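Uncharacterized protein (Vibrio parahaemolyticus, PDB 1ZBP) is of unknown function, but belongs to the ImpE family and joins a helical N-terminal part to a C-terminal part built largely of beta strands. Local coordinates at residues D144-I156 with N164-L176. Residues are numbered along the deposited sequence; the frame is centred on the assembly and turned at random.
Sequences DVRDIDDRLGGYI and NYFLVPIASINTL
I156 and I173 meet end to end, methyl CD1 against methyl CD1 at 3.4 Å, packing the I156/V168 face of the hairpin against the start of strand 173-178. In I156 the CG1 branch stands between the backbone N and the carbonyl carbon (chi1 54°); this torsion carries CD1 to I173, while the CG2 branch lies slantwise against I170, 3.8 Å from its CG1. The CG1 branch of I170, extended (chi2 175°), runs past the peptide of G154 until CD1 rests 3.8 Å from R146 CA, and its CG2 lies 4.1 Å from V145 CG1, the two side chains crossing at about a right angle. W243 and V245 cover V145 from the neighbouring strand.

On the other face of the hairpin the Y155 ring leans obliquely on the P169 ring, CE1 to CG 3.6 Å, while Y155 CB touches L167 CD2.

The backbone sets this register. I156 and V168 form an antiparallel hydrogen-bonded pair, bonded both ways, and beyond the paired residues I170 N donates to G154 O at 2.6 Å, nearly linear at the hydrogen (176°). G154 O also accepts from a water that in turn takes the N-H of A171, tying the 3-10 segment 170-172 to the turn 152-155.

These contacts build the base of the antiparallel beta hairpin 155-159/165-169, where the type II' turn at G153 and G154 and the 3-10 segment lead to strands 140-147 and 173-178 of the large antiparallel sheet.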
loop_
_atom_site.group_PDB
_atom_site.type_symbol
_atom_site.label_atom_id
_atom_site.label_comp_id
_atom_site.label_asym_id
_atom_site.label_seq_id
_atom_site.Cartn_x
_atom_site.Cartn_y
_atom_site.Cartn_z
ATOM N N ASP A 144 -13.401 5.051 -16.761
ATOM C CA ASP A 144 -12.728 3.879 -16.221
ATOM C C ASP A 144 -11.498 4.233 -15.387
ATOM O O ASP A 144 -10.833 5.238 -15.631
ATOM C CB ASP A 144 -12.357 2.941 -17.370
ATOM C CG ASP A 144 -11.868 1.583 -16.893
ATOM O OD1 ASP A 144 -12.246 1.172 -15.776
ATOM O OD2 ASP A 144 -11.128 0.916 -17.648
ATOM N N VAL A 145 -11.207 3.378 -14.407
ATOM C CA VAL A 145 -10.091 3.566 -13.492
ATOM C C VAL A 145 -9.396 2.240 -13.158
ATOM O O VAL A 145 -10.039 1.223 -12.862
ATOM C CB VAL A 145 -10.584 4.224 -12.177
ATOM C CG1 VAL A 145 -9.500 4.194 -11.126
ATOM C CG2 VAL A 145 -10.985 5.675 -12.460
ATOM N N ARG A 146 -8.069 2.257 -13.185
ATOM C CA ARG A 146 -7.315 1.060 -12.881
ATOM C C ARG A 146 -5.875 1.417 -12.531
ATOM O O ARG A 146 -5.373 2.439 -12.980
ATOM C CB ARG A 146 -7.374 0.149 -14.096
ATOM C CG ARG A 146 -7.017 -1.271 -13.809
ATOM C CD ARG A 146 -5.596 -1.571 -14.248
ATOM N NE ARG A 146 -5.399 -1.355 -15.670
ATOM C CZ ARG A 146 -4.500 -2.020 -16.385
ATOM N NH1 ARG A 146 -3.732 -2.935 -15.798
ATOM N NH2 ARG A 146 -4.362 -1.766 -17.688
ATOM N N ASP A 147 -5.212 0.596 -11.724
ATOM C CA ASP A 147 -3.811 0.870 -11.373
ATOM C C ASP A 147 -2.949 0.492 -12.590
ATOM O O ASP A 147 -3.213 -0.515 -13.243
ATOM C CB ASP A 147 -3.390 0.035 -10.159
ATOM C CG ASP A 147 -2.064 0.488 -9.557
ATOM O OD1 ASP A 147 -1.069 0.623 -10.299
ATOM O OD2 ASP A 147 -2.017 0.706 -8.328
ATOM N N ILE A 148 -1.934 1.295 -12.902
ATOM C CA ILE A 148 -1.077 1.007 -14.056
ATOM C C ILE A 148 -0.350 -0.329 -13.874
ATOM O O ILE A 148 -0.214 -1.108 -14.822
ATOM C CB ILE A 148 -0.053 2.151 -14.305
ATOM C CG1 ILE A 148 -0.789 3.405 -14.797
ATOM C CG2 ILE A 148 0.993 1.712 -15.351
ATOM C CD1 ILE A 148 0.118 4.636 -14.953
ATOM N N ASP A 149 0.104 -0.573 -12.647
ATOM C CA ASP A 149 0.779 -1.805 -12.232
ATOM C C ASP A 149 -0.040 -3.009 -12.719
ATOM O O ASP A 149 -1.270 -2.997 -12.623
ATOM C CB ASP A 149 0.837 -1.830 -10.704
ATOM C CG ASP A 149 1.684 -2.959 -10.159
ATOM O OD1 ASP A 149 2.921 -2.805 -10.090
ATOM O OD2 ASP A 149 1.109 -4.003 -9.807
ATOM N N ASP A 150 0.620 -4.051 -13.226
ATOM C CA ASP A 150 -0.107 -5.235 -13.714
ATOM C C ASP A 150 -0.444 -6.258 -12.638
ATOM O O ASP A 150 -1.251 -7.160 -12.867
ATOM C CB ASP A 150 0.673 -5.919 -14.831
ATOM C CG ASP A 150 0.535 -5.200 -16.140
ATOM O OD1 ASP A 150 1.526 -5.182 -16.907
ATOM O OD2 ASP A 150 -0.566 -4.659 -16.411
ATOM N N ARG A 151 0.176 -6.121 -11.470
ATOM C CA ARG A 151 -0.099 -7.025 -10.362
ATOM C C ARG A 151 -1.403 -6.579 -9.680
ATOM O O ARG A 151 -2.308 -7.391 -9.436
ATOM C CB ARG A 151 1.069 -7.006 -9.360
ATOM C CG ARG A 151 0.691 -7.403 -7.933
ATOM C CD ARG A 151 1.175 -8.796 -7.596
ATOM N NE ARG A 151 2.612 -8.905 -7.816
ATOM C CZ ARG A 151 3.510 -8.166 -7.184
ATOM N NH1 ARG A 151 3.108 -7.281 -6.290
ATOM N NH2 ARG A 151 4.800 -8.284 -7.466
ATOM N N LEU A 152 -1.500 -5.285 -9.384
ATOM C CA LEU A 152 -2.688 -4.736 -8.729
ATOM C C LEU A 152 -3.895 -4.625 -9.663
ATOM O O LEU A 152 -5.020 -4.895 -9.251
ATOM C CB LEU A 152 -2.357 -3.365 -8.120
ATOM C CG LEU A 152 -1.970 -3.319 -6.635
ATOM C CD1 LEU A 152 -1.380 -4.648 -6.177
ATOM C CD2 LEU A 152 -1.019 -2.159 -6.405
ATOM N N GLY A 153 -3.656 -4.226 -10.910
ATOM C CA GLY A 153 -4.724 -4.096 -11.894
ATOM C C GLY A 153 -5.945 -3.303 -11.468
ATOM O O GLY A 153 -5.872 -2.094 -11.270
ATOM N N GLY A 154 -7.082 -3.973 -11.331
ATOM C CA GLY A 154 -8.279 -3.263 -10.921
ATOM C C GLY A 154 -8.505 -3.374 -9.427
ATOM O O GLY A 154 -9.649 -3.381 -8.974
ATOM N N TYR A 155 -7.425 -3.469 -8.655
ATOM C CA TYR A 155 -7.538 -3.607 -7.199
ATOM C C TYR A 155 -6.834 -2.503 -6.414
ATOM O O TYR A 155 -5.873 -1.914 -6.889
ATOM C CB TYR A 155 -6.929 -4.939 -6.738
ATOM C CG TYR A 155 -7.736 -6.159 -7.085
ATOM C CD1 TYR A 155 -8.574 -6.750 -6.144
ATOM C CD2 TYR A 155 -7.673 -6.726 -8.365
ATOM C CE1 TYR A 155 -9.324 -7.867 -6.460
ATOM C CE2 TYR A 155 -8.426 -7.847 -8.686
ATOM C CZ TYR A 155 -9.250 -8.413 -7.731
ATOM O OH TYR A 155 -10.020 -9.517 -8.053
ATOM N N ILE A 156 -7.336 -2.209 -5.221
ATOM C CA ILE A 156 -6.671 -1.248 -4.362
ATOM C C ILE A 156 -6.293 -2.082 -3.152
ATOM O O ILE A 156 -6.837 -3.186 -2.940
ATOM C CB ILE A 156 -7.567 -0.072 -3.896
ATOM C CG1 ILE A 156 -8.845 -0.601 -3.246
ATOM C CG2 ILE A 156 -7.834 0.879 -5.046
ATOM C CD1 ILE A 156 -9.537 0.432 -2.384
ATOM N N ASN A 164 -5.266 -6.719 9.130
ATOM C CA ASN A 164 -5.423 -7.600 7.976
ATOM C C ASN A 164 -5.180 -6.830 6.670
ATOM O O ASN A 164 -5.573 -5.665 6.533
ATOM C CB ASN A 164 -6.829 -8.190 7.944
ATOM C CG ASN A 164 -7.047 -9.251 9.012
ATOM O OD1 ASN A 164 -8.004 -9.178 9.781
ATOM N ND2 ASN A 164 -6.162 -10.253 9.053
ATOM N N TYR A 165 -4.521 -7.494 5.724
ATOM C CA TYR A 165 -4.216 -6.953 4.398
ATOM C C TYR A 165 -5.369 -7.297 3.451
ATOM O O TYR A 165 -5.673 -8.477 3.228
ATOM C CB TYR A 165 -2.909 -7.572 3.892
ATOM C CG TYR A 165 -2.618 -7.380 2.416
ATOM C CD1 TYR A 165 -2.657 -6.110 1.825
ATOM C CD2 TYR A 165 -2.280 -8.472 1.606
ATOM C CE1 TYR A 165 -2.365 -5.934 0.458
ATOM C CE2 TYR A 165 -1.995 -8.306 0.250
ATOM C CZ TYR A 165 -2.039 -7.041 -0.318
ATOM O OH TYR A 165 -1.772 -6.892 -1.660
ATOM N N PHE A 166 -6.018 -6.269 2.911
ATOM C CA PHE A 166 -7.146 -6.455 1.990
ATOM C C PHE A 166 -6.858 -6.036 0.545
ATOM O O PHE A 166 -6.166 -5.053 0.298
ATOM C CB PHE A 166 -8.373 -5.661 2.463
ATOM C CG PHE A 166 -9.166 -6.334 3.547
ATOM C CD1 PHE A 166 -8.683 -6.399 4.858
ATOM C CD2 PHE A 166 -10.428 -6.872 3.265
ATOM C CE1 PHE A 166 -9.452 -6.988 5.876
ATOM C CE2 PHE A 166 -11.205 -7.460 4.264
ATOM C CZ PHE A 166 -10.719 -7.520 5.584
ATOM N N LEU A 167 -7.410 -6.800 -0.394
ATOM C CA LEU A 167 -7.307 -6.535 -1.821
ATOM C C LEU A 167 -8.751 -6.343 -2.247
ATOM O O LEU A 167 -9.546 -7.292 -2.252
ATOM C CB LEU A 167 -6.681 -7.711 -2.562
ATOM C CG LEU A 167 -5.165 -7.584 -2.768
ATOM C CD1 LEU A 167 -4.613 -8.873 -3.370
ATOM C CD2 LEU A 167 -4.866 -6.398 -3.684
ATOM N N VAL A 168 -9.091 -5.106 -2.588
ATOM C CA VAL A 168 -10.455 -4.777 -2.938
ATOM C C VAL A 168 -10.594 -4.238 -4.349
ATOM O O VAL A 168 -9.917 -3.283 -4.740
ATOM C CB VAL A 168 -11.017 -3.752 -1.935
ATOM C CG1 VAL A 168 -12.403 -3.328 -2.338
ATOM C CG2 VAL A 168 -11.020 -4.373 -0.537
ATOM N N PRO A 169 -11.467 -4.872 -5.141
ATOM C CA PRO A 169 -11.743 -4.498 -6.530
ATOM C C PRO A 169 -12.137 -3.031 -6.592
ATOM O O PRO A 169 -13.005 -2.603 -5.846
ATOM C CB PRO A 169 -12.913 -5.411 -6.910
ATOM C CG PRO A 169 -12.638 -6.631 -6.122
ATOM C CD PRO A 169 -12.234 -6.070 -4.766
ATOM N N ILE A 170 -11.480 -2.263 -7.456
ATOM C CA ILE A 170 -11.800 -0.852 -7.601
ATOM C C ILE A 170 -13.295 -0.757 -7.934
ATOM O O ILE A 170 -13.984 0.155 -7.477
ATOM C CB ILE A 170 -10.944 -0.200 -8.712
ATOM C CG1 ILE A 170 -9.480 -0.207 -8.280
ATOM C CG2 ILE A 170 -11.423 1.223 -8.985
ATOM C CD1 ILE A 170 -8.525 0.301 -9.355
ATOM N N ALA A 171 -13.787 -1.730 -8.699
ATOM C CA ALA A 171 -15.200 -1.800 -9.098
ATOM C C ALA A 171 -16.163 -1.917 -7.911
ATOM O O ALA A 171 -17.353 -1.586 -8.022
ATOM C CB ALA A 171 -15.415 -2.973 -10.042
ATOM N N SER A 172 -15.649 -2.401 -6.782
ATOM C CA SER A 172 -16.450 -2.557 -5.567
ATOM C C SER A 172 -16.495 -1.275 -4.746
ATOM O O SER A 172 -17.171 -1.221 -3.731
ATOM C CB SER A 172 -15.878 -3.680 -4.694
ATOM O OG SER A 172 -16.220 -4.963 -5.198
ATOM N N ILE A 173 -15.781 -0.244 -5.183
ATOM C CA ILE A 173 -15.750 1.014 -4.443
ATOM C C ILE A 173 -16.900 1.944 -4.800
ATOM O O ILE A 173 -17.184 2.172 -5.976
ATOM C CB ILE A 173 -14.427 1.797 -4.689
ATOM C CG1 ILE A 173 -13.226 1.005 -4.160
ATOM C CG2 ILE A 173 -14.504 3.151 -4.021
ATOM C CD1 ILE A 173 -11.888 1.531 -4.635
ATOM N N ASN A 174 -17.547 2.481 -3.764
ATOM C CA ASN A 174 -18.636 3.436 -3.915
ATOM C C ASN A 174 -18.054 4.838 -3.635
ATOM O O ASN A 174 -18.186 5.744 -4.454
ATOM C CB ASN A 174 -19.773 3.123 -2.939
ATOM C CG ASN A 174 -20.379 1.732 -3.155
ATOM O OD1 ASN A 174 -20.756 1.355 -4.271
ATOM N ND2 ASN A 174 -20.482 0.971 -2.073
ATOM N N THR A 175 -17.425 5.025 -2.480
ATOM C CA THR A 175 -16.790 6.306 -2.177
ATOM C C THR A 175 -15.396 6.014 -1.637
ATOM O O THR A 175 -15.164 4.967 -1.033
ATOM C CB THR A 175 -17.559 7.144 -1.108
ATOM O OG1 THR A 175 -17.744 6.357 0.074
ATOM C CG2 THR A 175 -18.920 7.619 -1.646
ATOM N N LEU A 176 -14.454 6.922 -1.864
ATOM C CA LEU A 176 -13.096 6.718 -1.351
ATOM C C LEU A 176 -12.503 8.088 -1.090
ATOM O O LEU A 176 -12.657 9.003 -1.892
ATOM C CB LEU A 176 -12.237 5.940 -2.368
ATOM C CG LEU A 176 -10.871 5.360 -1.963
ATOM C CD1 LEU A 176 -9.835 6.428 -2.050
ATOM C CD2 LEU A 176 -10.925 4.757 -0.560
HETATM O O HOH W 1 -11.975 -3.432 -10.339
#